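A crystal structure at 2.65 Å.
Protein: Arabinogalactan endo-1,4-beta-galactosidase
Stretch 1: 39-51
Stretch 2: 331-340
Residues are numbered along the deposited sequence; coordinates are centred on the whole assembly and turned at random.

Stretch 1, residues 39-51: IINPVPGLPVDFI
Stretch 2, residues 331-340: IRDLIAALYE

Residues 331-340 form an uninterrupted length of alpha helix, with phi/psi near -65/-42 and i to i+4 hydrogen bonds such as Ala336 N to Arg332 O (2.9 Å). Residues 39-51 run alongside as an irregular, largely extended segment in the same general direction, so that Ile40 lies nearest Arg332, Val43 nearest Ala336 and Leu46 nearest Tyr339, with CA-CA distances of 7.4, 5.9 and 7.3 Å. Together the two bury 578 Å².

Two turns shape the loop. A type II turn spans Val43 to Leu46 and is closed by Leu46 N to Val43 O (3.3 Å). Pro44 (-57/129) suits its second position, and Gly45 (83/8) its third, where the positive phi favours glycine. A CB on Gly45 would point toward the helix, with its ideal position 3.7 Å from Tyr339 CE2. A type I turn, Pro47 to Phe50, is closed by Phe50 N to Pro47 O (3.3 Å).

Tyr339, chi1 t and chi2 54°, reaches out to the first turn. Its OH donates a weak hydrogen bond to Gly45 O (2.8 Å), giving the phenol a polar partner while the ring remains available for apolar packing. Pro47 CD lies over one ring face, 4.0 Å from the centroid and 23° off the normal, a CH-pi contact for which the rigid pyrrolidine is well suited.

Arg332 has chi1 t, chi2 -123° between wells, chi3 82° and chi4 106°. Its aliphatic part packs on the loop, with CG 3.8 Å from CG1 of Ile40 (t, t) and CD 3.2 Å from Asn41 O. The bent chain lets the guanidinium turn back to its neighbour: NE forms a salt bridge with Asp333 OD1 (2.5 Å), and NH2 adds a weak hydrogen bond to the same oxygen (2.8 Å). Asp333 has CB directed away from the loop and chi1 m. Pro42 O lies near the guanidinium plane, 3.6 Å from Arg332 NH1.

Ile335 (m, t), one helical turn after Arg332, points toward the loop and supplies a branched apolar surface. Its CG2 meets Phe50 CE2 at 3.6 Å and Leu46 CD2 at 3.7 Å; Leu46 is t, p, and the end of its side chain comes nearer the helix than its sideways CB suggests. Val43, chi1 t, places CG2 4.1 Å from Ala336 CB, where the short alanine permits the close backbone approach. Phe50, chi1 t and chi2 78°, points toward the helix, its CZ 4.1 Å from CD2 of Leu338 (t, p).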

# COMPACT_ATOMS: atom_id res chain seq x y z
N ILE A 39 20.63 -13.52 -7.77
CA ILE A 39 21.67 -13.31 -6.77
C ILE A 39 21.25 -12.17 -5.85
O ILE A 39 20.70 -11.16 -6.31
CB ILE A 39 23.04 -12.99 -7.43
CG1 ILE A 39 23.57 -14.21 -8.18
CG2 ILE A 39 24.06 -12.55 -6.38
CD1 ILE A 39 23.08 -14.31 -9.61
N ILE A 40 21.51 -12.33 -4.56
CA ILE A 40 21.09 -11.35 -3.57
C ILE A 40 21.97 -11.40 -2.33
O ILE A 40 22.30 -12.48 -1.84
CB ILE A 40 19.61 -11.57 -3.16
CG1 ILE A 40 19.27 -10.73 -1.92
CG2 ILE A 40 19.34 -13.05 -2.90
CD1 ILE A 40 17.81 -10.77 -1.55
N ASN A 41 22.36 -10.23 -1.84
CA ASN A 41 23.14 -10.13 -0.61
C ASN A 41 22.23 -10.12 0.61
O ASN A 41 21.17 -9.49 0.59
CB ASN A 41 24.01 -8.88 -0.63
CG ASN A 41 25.44 -9.18 -1.02
OD1 ASN A 41 26.33 -9.23 -0.16
ND2 ASN A 41 25.68 -9.40 -2.31
N PRO A 42 22.62 -10.81 1.69
CA PRO A 42 21.82 -10.68 2.91
C PRO A 42 21.93 -9.28 3.51
O PRO A 42 22.89 -8.57 3.21
CB PRO A 42 22.42 -11.73 3.85
CG PRO A 42 23.10 -12.70 2.95
CD PRO A 42 23.62 -11.89 1.81
N VAL A 43 20.95 -8.89 4.31
CA VAL A 43 20.98 -7.61 5.02
C VAL A 43 21.36 -7.85 6.48
O VAL A 43 20.52 -8.29 7.27
CB VAL A 43 19.62 -6.89 4.94
CG1 VAL A 43 19.67 -5.55 5.67
CG2 VAL A 43 19.20 -6.69 3.49
N PRO A 44 22.62 -7.56 6.85
CA PRO A 44 23.09 -7.86 8.21
C PRO A 44 22.26 -7.21 9.32
O PRO A 44 22.02 -6.01 9.28
CB PRO A 44 24.52 -7.30 8.22
CG PRO A 44 24.93 -7.27 6.80
CD PRO A 44 23.69 -6.96 6.03
N GLY A 45 21.84 -8.02 10.29
CA GLY A 45 21.17 -7.50 11.47
C GLY A 45 19.69 -7.25 11.29
O GLY A 45 19.04 -6.68 12.17
N LEU A 46 19.14 -7.66 10.15
CA LEU A 46 17.73 -7.43 9.85
C LEU A 46 16.83 -8.24 10.80
O LEU A 46 16.91 -9.47 10.81
CB LEU A 46 17.43 -7.79 8.39
CG LEU A 46 16.04 -7.42 7.86
CD1 LEU A 46 15.81 -5.92 7.89
CD2 LEU A 46 15.86 -7.96 6.45
N PRO A 47 15.98 -7.55 11.59
CA PRO A 47 15.09 -8.25 12.52
C PRO A 47 14.16 -9.25 11.84
O PRO A 47 13.74 -9.02 10.71
CB PRO A 47 14.27 -7.12 13.15
CG PRO A 47 15.12 -5.91 13.00
CD PRO A 47 15.85 -6.09 11.71
N VAL A 48 13.83 -10.35 12.53
CA VAL A 48 12.97 -11.38 11.96
C VAL A 48 11.50 -10.95 11.90
O VAL A 48 10.69 -11.58 11.21
CB VAL A 48 13.06 -12.70 12.76
CG1 VAL A 48 14.44 -13.33 12.60
CG2 VAL A 48 12.75 -12.48 14.24
N ASP A 49 11.16 -9.88 12.62
CA ASP A 49 9.79 -9.36 12.64
C ASP A 49 9.67 -8.11 11.77
O ASP A 49 8.68 -7.37 11.86
CB ASP A 49 9.37 -9.05 14.08
CG ASP A 49 10.33 -8.11 14.78
OD1 ASP A 49 11.52 -8.09 14.41
OD2 ASP A 49 9.89 -7.40 15.72
N PHE A 50 10.67 -7.88 10.93
CA PHE A 50 10.69 -6.76 9.99
C PHE A 50 9.53 -6.90 9.00
O PHE A 50 9.27 -8.00 8.51
CB PHE A 50 12.03 -6.73 9.26
CG PHE A 50 12.32 -5.44 8.55
CD1 PHE A 50 12.75 -4.33 9.24
CD2 PHE A 50 12.20 -5.36 7.17
CE1 PHE A 50 13.03 -3.15 8.58
CE2 PHE A 50 12.48 -4.18 6.51
CZ PHE A 50 12.90 -3.07 7.22
N ILE A 51 8.84 -5.80 8.71
CA ILE A 51 7.69 -5.87 7.80
C ILE A 51 8.16 -6.05 6.37
O ILE A 51 8.63 -5.12 5.72
CB ILE A 51 6.79 -4.61 7.90
CG1 ILE A 51 6.16 -4.53 9.29
CG2 ILE A 51 5.70 -4.62 6.81
CD1 ILE A 51 5.22 -3.36 9.49
N ILE A 331 14.68 -4.16 -4.35
CA ILE A 331 13.93 -4.45 -3.13
C ILE A 331 14.88 -4.70 -1.96
O ILE A 331 14.68 -4.14 -0.87
CB ILE A 331 13.01 -5.67 -3.31
CG1 ILE A 331 11.91 -5.36 -4.33
CG2 ILE A 331 12.38 -6.08 -1.97
CD1 ILE A 331 11.02 -6.54 -4.68
N ARG A 332 15.88 -5.54 -2.16
CA ARG A 332 16.86 -5.82 -1.12
C ARG A 332 17.55 -4.54 -0.66
O ARG A 332 17.77 -4.35 0.54
CB ARG A 332 17.91 -6.82 -1.62
CG ARG A 332 18.96 -7.21 -0.58
CD ARG A 332 20.38 -6.91 -1.08
NE ARG A 332 20.76 -5.51 -0.89
CZ ARG A 332 21.61 -5.07 0.05
NH1 ARG A 332 22.18 -5.91 0.90
NH2 ARG A 332 21.88 -3.78 0.12
N ASP A 333 17.87 -3.67 -1.61
CA ASP A 333 18.58 -2.43 -1.31
C ASP A 333 17.68 -1.42 -0.59
O ASP A 333 18.15 -0.60 0.19
CB ASP A 333 19.15 -1.81 -2.59
CG ASP A 333 20.30 -2.62 -3.16
OD1 ASP A 333 20.81 -3.51 -2.46
OD2 ASP A 333 20.69 -2.37 -4.32
N LEU A 334 16.37 -1.49 -0.86
CA LEU A 334 15.41 -0.63 -0.19
C LEU A 334 15.26 -1.07 1.27
O LEU A 334 15.21 -0.23 2.17
CB LEU A 334 14.06 -0.66 -0.90
CG LEU A 334 13.02 0.35 -0.40
CD1 LEU A 334 13.46 1.78 -0.72
CD2 LEU A 334 11.66 0.07 -1.01
N ILE A 335 15.17 -2.38 1.49
CA ILE A 335 15.11 -2.93 2.84
C ILE A 335 16.39 -2.57 3.59
O ILE A 335 16.34 -2.20 4.77
CB ILE A 335 14.94 -4.47 2.81
CG1 ILE A 335 13.56 -4.83 2.25
CG2 ILE A 335 15.12 -5.06 4.22
CD1 ILE A 335 13.26 -6.33 2.18
N ALA A 336 17.52 -2.68 2.91
CA ALA A 336 18.81 -2.35 3.51
C ALA A 336 18.89 -0.86 3.83
O ALA A 336 19.24 -0.47 4.94
CB ALA A 336 19.94 -2.75 2.58
N ALA A 337 18.55 -0.03 2.84
CA ALA A 337 18.59 1.42 3.01
C ALA A 337 17.69 1.87 4.16
O ALA A 337 18.07 2.73 4.95
CB ALA A 337 18.19 2.11 1.72
N LEU A 338 16.51 1.28 4.24
CA LEU A 338 15.55 1.66 5.28
C LEU A 338 16.06 1.29 6.67
O LEU A 338 15.94 2.09 7.60
CB LEU A 338 14.20 0.98 5.02
CG LEU A 338 13.13 1.23 6.09
CD1 LEU A 338 12.90 2.72 6.31
CD2 LEU A 338 11.83 0.55 5.71
N TYR A 339 16.62 0.10 6.81
CA TYR A 339 17.05 -0.39 8.11
C TYR A 339 18.36 0.25 8.55
O TYR A 339 18.54 0.57 9.73
CB TYR A 339 17.20 -1.91 8.10
CG TYR A 339 17.67 -2.48 9.42
CD1 TYR A 339 16.99 -2.19 10.60
CD2 TYR A 339 18.79 -3.29 9.50
CE1 TYR A 339 17.41 -2.70 11.82
CE2 TYR A 339 19.22 -3.81 10.71
CZ TYR A 339 18.53 -3.51 11.87
OH TYR A 339 18.95 -4.02 13.07
N GLU A 340 19.28 0.44 7.61
CA GLU A 340 20.59 1.00 7.91
C GLU A 340 20.49 2.45 8.39
O GLU A 340 21.36 2.93 9.13
CB GLU A 340 21.50 0.92 6.68
CG GLU A 340 21.99 -0.50 6.39
CD GLU A 340 22.67 -0.62 5.04
OE1 GLU A 340 22.97 0.42 4.43
OE2 GLU A 340 22.91 -1.77 4.60